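Local coordinates for protein galactan 1,3-beta-galactosidase (Phanerochaete chrysosporium, PDB 7BYS) that probably releases galactose from the ends of beta-1,3-linked galactan chains, and carries a calcium-binding carbohydrate-binding module beside its family 43 glycosidase domain, at residues F34-S39 / V80-V85; A356-N361 / V392-V397; V371-G376 / L399-G404. All coordinates share one frame; numbering follows the deposited sequence. Where two conformers were deposited one is given.

Contact 1: F34-S39 / V80-V85; sequences FGEDKS and VERPKV
F34 and E36 reach from strand 30-36 to V85 and R82 on strand 79-88, joining adjacent blades of the five-bladed beta-propeller of family 43 glycosidases. The strands run antiparallel, yet their axes stay 6.0 Å apart, so side chains rather than backbone ladders fill the interface. At the tightly packed end, V85 CG2 sits over the centre of the F34 ring, 3.6 Å from the centroid and 9° off the normal. The V85 side chain crosses F34 at about a right angle, while V48 and C50 of strand 48-53 also touch F34. Next along, the pyrrolidine of P83 presses CG to within 3.6 Å of G35 CA. E36 then supplies the polar grip. Its chain is extended beyond CG, and E36 OE2 accepts from R82 N through its anti lone pair (2.8 Å, 161°). E36 OE1 forms a salt bridge with K38 NZ at 2.8 Å, the ammonium approaching from above the carboxylate plane; held at both oxygens, the group is restrained in its rotation. An alanine in place of E36 would probably leave R82 N without this acceptor and the K38 ammonium without its carboxylate mate. R82, a galactose-binding residue, sends its guanidinium on to N243 O, near Q242 and D137 of the same site. The looser side lies around E81, which also belongs to the galactose-binding site and is partly exposed. E81 OE2 is hydrogen-bonded to Y105 OH but lies 5.0 Å from K38 NZ. One water bridges them, accepting from K38 NZ at 2.8 Å and donating to E81 OE2 at 2.7 Å.

Contact 2: A356-N361 / V392-V397; sequences ALYFAN and VISVPV
Y358 and F359 meet S394 and I393 where strand 352-360 pairs with strand 392-402, the latter at the edge of one sheet of the beta-sandwich in the carbohydrate-binding module. The backbone ladder is antiparallel: L357 with V395 and F359 with I393 are the hydrogen-bonded pairs, A356 with P396 and Y358 with S394 the non-hydrogen-bonded ones. Its straightest rung runs from L357 N to V395 O (2.8 Å, 176°). The rung from I393 N to F359 O is longer, 3.1 Å, and more bent. P396, which has no N-H to give, falls at a non-hydrogen-bonded position, where none is called for by this partner strand. Aromatic contacts differ on the two faces. Beside A356, S394 CB lies over the middle of the Y358 ring, 3.5 Å from the centroid and 6° off the normal, a CH-pi contact; V392 CG1 comes to the edge of the same ring. F359 points to the other face with CG in the crowded position between backbone N and carbonyl carbon (chi1 66°). That rotation turns the ring across the neighbouring strand, over I393 and V395: F359 CZ is 3.7 Å from I393 CG1 with the two side chains side by side, and F359 CE2 is 3.7 Å from V395 CG2, whose side chain it crosses. Purely aliphatic packing continues on this inner face, where L357 and V395 touch V381 of the opposing sheet. Polar ends turn to one outside residue: Y358 OH and S394 OG bond to different carboxylate oxygens of D288. K423 separately makes a cation-pi contact with the Y358 ring. Between the rungs, S394 CA makes a CA-H...O contact of 3.1 Å with L357 O.

Contact 3: V371-G376 / L399-G404; sequences VSVNGG and LNLNSG
V373 stands with CG1 anti to its backbone N (chi1 -179°) and CG2 anti to the carbonyl carbon, a setting that parts its two methyls between L399 and L401. L399, CG beside the backbone N, brings its forked end against the valine: L399 CD1 is 3.8 Å from V373 CG2, and CD2 is almost as near. V373 CG1 meets L401 CD2 at 3.7 Å, the side chains crossing at about a right angle, and also packs on N400 O. Further in, V371 CG1 touches L399 CD1 at 4.1 Å. This is a face-to-face contact of the beta-sandwich: strand 367-373 belongs to one sheet and strand 392-402 to the other, with segment axes 8.2 Å apart and turned by 27°. I408 of the first sheet touches both V371 and L399. Towards the surface the chain leaves V373 in a type I' turn, closed by G376 N bonding to V373 O, while S372 OG bonds to G376 O. N374, in that turn, lies near N402 with the amide planes 14° apart, but N374 ND2 and N402 ND2 are both donors and make no bond at 3.5 Å. N374 OD1 instead accepts from S407 N; N374 ND2 donates to N406 OD1 and to a water at 2.7 Å, which in turn makes a weak bond to N400 O.

How the contacts relate
From the N terminus, contact 1 comes first: it closes a loop of 40 residues and ties the first propeller blade to the second. The chain completes the remaining blades before it enters the carbohydrate-binding module; contacts 1 and 2 come no nearer than about 17 Å, nearest atoms. There the order is 356-361, 371-376, 392-397, 399-404, so contacts 2 and 3, closing loops of 30 and 22 residues, cross, and strand 392-402 serves both. Contact 2 joins neighbours within one sheet, whereas contact 3 ties that sheet to the facing one. The two touch in the sandwich interior, with L357 CD1 4.2 Å from V371 CG2.

Contact 1: F34-S39 / V80-V85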
# COMPACT_ATOMS: atom_id res chain seq x y z
N PHE A 34 -6.34 10.00 -5.23
CA PHE A 34 -5.25 10.90 -5.57
C PHE A 34 -3.93 10.25 -5.16
O PHE A 34 -3.86 9.57 -4.14
CB PHE A 34 -5.37 12.21 -4.79
CG PHE A 34 -6.65 12.94 -5.05
CD1 PHE A 34 -7.77 12.70 -4.27
CD2 PHE A 34 -6.73 13.87 -6.06
CE1 PHE A 34 -8.97 13.37 -4.51
CE2 PHE A 34 -7.93 14.54 -6.30
CZ PHE A 34 -9.04 14.29 -5.53
N GLY A 35 -2.89 10.50 -5.93
CA GLY A 35 -1.62 9.93 -5.53
C GLY A 35 -0.48 10.52 -6.32
O GLY A 35 -0.67 11.37 -7.20
N GLU A 36 0.72 10.06 -5.99
CA GLU A 36 1.93 10.47 -6.70
C GLU A 36 2.07 9.70 -8.01
O GLU A 36 2.05 8.46 -8.01
CB GLU A 36 3.15 10.18 -5.82
CG GLU A 36 3.05 10.75 -4.42
CD GLU A 36 3.85 9.95 -3.41
OE1 GLU A 36 4.65 9.08 -3.82
OE2 GLU A 36 3.66 10.14 -2.20
N ASP A 37 2.24 10.42 -9.12
CA ASP A 37 2.54 9.79 -10.40
C ASP A 37 4.04 9.56 -10.45
O ASP A 37 4.82 10.50 -10.49
CB ASP A 37 2.08 10.70 -11.54
CG ASP A 37 2.29 10.08 -12.91
OD1 ASP A 37 3.05 9.11 -13.05
OD2 ASP A 37 1.68 10.59 -13.88
N LYS A 38 4.45 8.30 -10.44
CA LYS A 38 5.87 7.97 -10.48
C LYS A 38 6.23 7.22 -11.76
O LYS A 38 7.17 6.42 -11.77
CB LYS A 38 6.28 7.19 -9.24
CG LYS A 38 6.11 8.00 -7.95
CD LYS A 38 6.52 7.22 -6.70
CE LYS A 38 7.46 8.04 -5.81
NZ LYS A 38 6.93 9.40 -5.46
N SER A 39 5.52 7.49 -12.86
CA SER A 39 5.64 6.66 -14.05
C SER A 39 7.01 6.74 -14.70
O SER A 39 7.34 5.87 -15.51
CB SER A 39 4.57 7.02 -15.07
OG SER A 39 4.67 8.39 -15.40
N VAL A 80 6.71 16.17 -3.98
CA VAL A 80 5.29 16.31 -3.63
C VAL A 80 4.82 14.91 -3.28
O VAL A 80 4.78 14.03 -4.15
CB VAL A 80 4.46 16.88 -4.78
CG1 VAL A 80 2.97 16.75 -4.47
CG2 VAL A 80 4.82 18.34 -5.04
N GLU A 81 4.48 14.68 -2.00
CA GLU A 81 4.20 13.33 -1.53
C GLU A 81 2.91 13.28 -0.73
O GLU A 81 2.51 14.26 -0.10
CB GLU A 81 5.35 12.76 -0.68
CG GLU A 81 6.56 12.34 -1.54
CD GLU A 81 7.77 11.91 -0.74
OE1 GLU A 81 7.73 11.96 0.50
OE2 GLU A 81 8.78 11.52 -1.36
N ARG A 82 2.29 12.11 -0.76
CA ARG A 82 1.15 11.77 0.09
C ARG A 82 0.01 12.80 0.04
O ARG A 82 -0.41 13.32 1.06
CB ARG A 82 1.60 11.51 1.52
CG ARG A 82 2.54 10.31 1.62
CD ARG A 82 3.06 10.06 3.04
NE ARG A 82 4.00 8.94 3.06
CZ ARG A 82 3.65 7.65 3.05
NH1 ARG A 82 2.38 7.29 3.06
NH2 ARG A 82 4.60 6.73 3.05
N PRO A 83 -0.50 13.10 -1.16
CA PRO A 83 -1.61 14.05 -1.26
C PRO A 83 -2.84 13.52 -0.53
O PRO A 83 -3.08 12.32 -0.44
CB PRO A 83 -1.87 14.13 -2.76
CG PRO A 83 -1.46 12.76 -3.27
CD PRO A 83 -0.25 12.41 -2.45
N LYS A 84 -3.63 14.45 0.00
CA LYS A 84 -4.87 14.15 0.71
C LYS A 84 -5.84 15.27 0.34
O LYS A 84 -5.42 16.42 0.20
CB LYS A 84 -4.64 14.17 2.25
CG LYS A 84 -3.54 13.21 2.75
CD LYS A 84 -3.97 11.75 2.71
CE LYS A 84 -2.75 10.84 2.88
NZ LYS A 84 -2.09 10.49 1.57
N VAL A 85 -7.11 14.94 0.14
CA VAL A 85 -8.11 15.94 -0.27
C VAL A 85 -9.36 15.78 0.58
O VAL A 85 -9.87 14.66 0.74
CB VAL A 85 -8.47 15.83 -1.76
CG1 VAL A 85 -9.49 16.91 -2.14
CG2 VAL A 85 -7.24 15.96 -2.65
O HOH W 1 8.78 10.87 -3.98

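Contact 2: A356-N361 / V392-V397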
# COMPACT_ATOMS: atom_id res chain seq x y z
N ALA A 356 -1.08 -17.29 -5.88
CA ALA A 356 -0.18 -16.65 -4.94
C ALA A 356 1.03 -17.55 -4.71
O ALA A 356 0.89 -18.72 -4.37
CB ALA A 356 -0.88 -16.39 -3.61
N LEU A 357 2.22 -16.98 -4.90
CA LEU A 357 3.47 -17.70 -4.68
C LEU A 357 4.02 -17.28 -3.32
O LEU A 357 4.35 -16.11 -3.11
CB LEU A 357 4.48 -17.38 -5.79
CG LEU A 357 4.00 -17.41 -7.24
CD1 LEU A 357 5.15 -17.09 -8.19
CD2 LEU A 357 3.36 -18.74 -7.57
N TYR A 358 4.09 -18.24 -2.39
CA TYR A 358 4.63 -18.01 -1.06
C TYR A 358 6.10 -18.40 -1.06
O TYR A 358 6.45 -19.55 -1.36
CB TYR A 358 3.85 -18.81 -0.02
CG TYR A 358 2.51 -18.22 0.30
CD1 TYR A 358 1.46 -18.26 -0.62
CD2 TYR A 358 2.28 -17.62 1.54
CE1 TYR A 358 0.22 -17.69 -0.32
CE2 TYR A 358 1.05 -17.06 1.84
CZ TYR A 358 0.04 -17.10 0.91
OH TYR A 358 -1.17 -16.53 1.24
N PHE A 359 6.97 -17.45 -0.73
CA PHE A 359 8.40 -17.66 -0.86
C PHE A 359 9.12 -16.94 0.27
O PHE A 359 8.56 -16.04 0.92
CB PHE A 359 8.90 -17.11 -2.21
CG PHE A 359 8.78 -15.61 -2.29
CD1 PHE A 359 9.82 -14.80 -1.86
CD2 PHE A 359 7.60 -15.03 -2.72
CE1 PHE A 359 9.69 -13.43 -1.89
CE2 PHE A 359 7.47 -13.65 -2.76
CZ PHE A 359 8.52 -12.85 -2.34
N ALA A 360 10.37 -17.31 0.50
CA ALA A 360 11.26 -16.58 1.40
C ALA A 360 12.46 -16.12 0.59
O ALA A 360 13.02 -16.88 -0.20
CB ALA A 360 11.72 -17.47 2.56
N ASN A 361 12.86 -14.87 0.78
CA ASN A 361 14.03 -14.31 0.09
C ASN A 361 14.82 -13.53 1.13
O ASN A 361 14.47 -12.39 1.45
CB ASN A 361 13.59 -13.43 -1.07
CG ASN A 361 14.75 -12.68 -1.71
OD1 ASN A 361 15.92 -12.96 -1.45
ND2 ASN A 361 14.42 -11.71 -2.55
N VAL A 392 8.26 -15.70 5.20
CA VAL A 392 7.55 -15.95 3.95
C VAL A 392 6.55 -14.82 3.70
O VAL A 392 5.83 -14.41 4.62
CB VAL A 392 6.85 -17.32 4.00
CG1 VAL A 392 5.88 -17.50 2.81
CG2 VAL A 392 7.90 -18.42 4.02
N ILE A 393 6.55 -14.29 2.48
CA ILE A 393 5.47 -13.45 1.99
C ILE A 393 5.00 -14.03 0.66
O ILE A 393 5.57 -14.99 0.16
CB ILE A 393 5.88 -11.97 1.85
CG1 ILE A 393 7.01 -11.81 0.83
CG2 ILE A 393 6.26 -11.37 3.23
CD1 ILE A 393 7.33 -10.35 0.45
N SER A 394 3.95 -13.44 0.09
CA SER A 394 3.43 -13.94 -1.17
C SER A 394 3.33 -12.83 -2.21
O SER A 394 3.09 -11.67 -1.88
CB SER A 394 2.07 -14.63 -0.99
OG SER A 394 1.07 -13.67 -0.67
N VAL A 395 3.49 -13.23 -3.47
CA VAL A 395 3.24 -12.34 -4.61
C VAL A 395 2.35 -13.05 -5.61
O VAL A 395 2.43 -14.28 -5.74
CB VAL A 395 4.53 -11.85 -5.28
CG1 VAL A 395 5.33 -10.95 -4.35
CG2 VAL A 395 5.38 -13.03 -5.77
N PRO A 396 1.53 -12.33 -6.36
CA PRO A 396 0.55 -12.99 -7.24
C PRO A 396 0.97 -13.02 -8.69
O PRO A 396 1.71 -12.14 -9.18
CB PRO A 396 -0.68 -12.08 -7.09
CG PRO A 396 -0.07 -10.71 -6.96
CD PRO A 396 1.20 -10.91 -6.14
N VAL A 397 0.49 -14.04 -9.39
CA VAL A 397 0.64 -14.15 -10.84
C VAL A 397 -0.65 -14.73 -11.41
O VAL A 397 -1.24 -15.65 -10.83
CB VAL A 397 1.90 -14.95 -11.24
CG1 VAL A 397 1.82 -16.40 -10.76
CG2 VAL A 397 2.12 -14.89 -12.75

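Contact 3: V371-G376 / L399-G404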
# COMPACT_ATOMS: atom_id res chain seq x y z
N VAL A 371 7.97 -18.94 -14.31
CA VAL A 371 6.76 -19.73 -14.11
C VAL A 371 6.24 -20.16 -15.48
O VAL A 371 5.98 -19.32 -16.34
CB VAL A 371 5.67 -18.95 -13.34
CG1 VAL A 371 4.46 -19.83 -13.09
CG2 VAL A 371 6.22 -18.42 -12.01
N SER A 372 6.09 -21.47 -15.67
CA SER A 372 5.62 -22.04 -16.93
C SER A 372 4.46 -22.98 -16.63
O SER A 372 4.57 -23.85 -15.76
CB SER A 372 6.76 -22.81 -17.58
OG SER A 372 6.28 -23.71 -18.56
N VAL A 373 3.36 -22.81 -17.35
CA VAL A 373 2.17 -23.62 -17.14
C VAL A 373 2.07 -24.63 -18.28
O VAL A 373 2.05 -24.24 -19.46
CB VAL A 373 0.90 -22.76 -17.08
CG1 VAL A 373 -0.33 -23.64 -16.85
CG2 VAL A 373 1.02 -21.71 -15.99
N ASN A 374 2.00 -25.91 -17.94
CA ASN A 374 1.84 -26.98 -18.92
C ASN A 374 2.86 -26.87 -20.05
O ASN A 374 2.56 -27.10 -21.22
CB ASN A 374 0.41 -27.01 -19.46
CG ASN A 374 -0.61 -27.24 -18.37
OD1 ASN A 374 -0.42 -28.07 -17.49
ND2 ASN A 374 -1.71 -26.49 -18.41
N GLY A 375 4.08 -26.49 -19.69
CA GLY A 375 5.15 -26.35 -20.65
C GLY A 375 5.08 -25.12 -21.53
O GLY A 375 5.84 -25.04 -22.50
N GLY A 376 4.21 -24.16 -21.22
CA GLY A 376 4.10 -22.98 -22.03
C GLY A 376 5.25 -22.01 -21.81
O GLY A 376 6.12 -22.23 -20.95
N LEU A 399 -2.48 -16.87 -14.09
CA LEU A 399 -2.11 -17.98 -14.96
C LEU A 399 -3.34 -18.52 -15.69
O LEU A 399 -4.41 -18.68 -15.09
CB LEU A 399 -1.46 -19.11 -14.16
CG LEU A 399 -0.17 -18.74 -13.42
CD1 LEU A 399 0.38 -19.93 -12.67
CD2 LEU A 399 0.87 -18.17 -14.37
N ASN A 400 -3.16 -18.84 -16.97
CA ASN A 400 -4.20 -19.50 -17.76
C ASN A 400 -4.07 -21.01 -17.59
O ASN A 400 -3.06 -21.60 -18.00
CB ASN A 400 -4.07 -19.13 -19.23
CG ASN A 400 -4.61 -17.74 -19.52
OD1 ASN A 400 -5.58 -17.29 -18.90
ND2 ASN A 400 -3.98 -17.04 -20.46
N LEU A 401 -5.08 -21.63 -16.99
CA LEU A 401 -5.09 -23.06 -16.72
C LEU A 401 -6.14 -23.75 -17.58
O LEU A 401 -7.03 -23.10 -18.14
CB LEU A 401 -5.39 -23.33 -15.24
CG LEU A 401 -4.51 -22.62 -14.20
CD1 LEU A 401 -5.00 -22.89 -12.80
CD2 LEU A 401 -3.08 -23.11 -14.38
N ASN A 402 -6.02 -25.06 -17.69
CA ASN A 402 -6.98 -25.87 -18.43
C ASN A 402 -7.91 -26.58 -17.46
O ASN A 402 -7.59 -26.81 -16.29
CB ASN A 402 -6.27 -26.91 -19.30
CG ASN A 402 -5.40 -26.29 -20.36
OD1 ASN A 402 -5.72 -25.22 -20.89
ND2 ASN A 402 -4.29 -26.95 -20.68
N SER A 403 -9.10 -26.94 -17.96
CA SER A 403 -9.98 -27.77 -17.16
C SER A 403 -9.32 -29.12 -16.91
O SER A 403 -8.72 -29.72 -17.81
CB SER A 403 -11.32 -27.97 -17.88
OG SER A 403 -12.30 -28.47 -16.98
N GLY A 404 -9.41 -29.59 -15.67
CA GLY A 404 -8.73 -30.81 -15.29
C GLY A 404 -7.43 -30.54 -14.58
O GLY A 404 -7.33 -29.60 -13.78
O HOH W 2 -2.25 -24.28 -19.80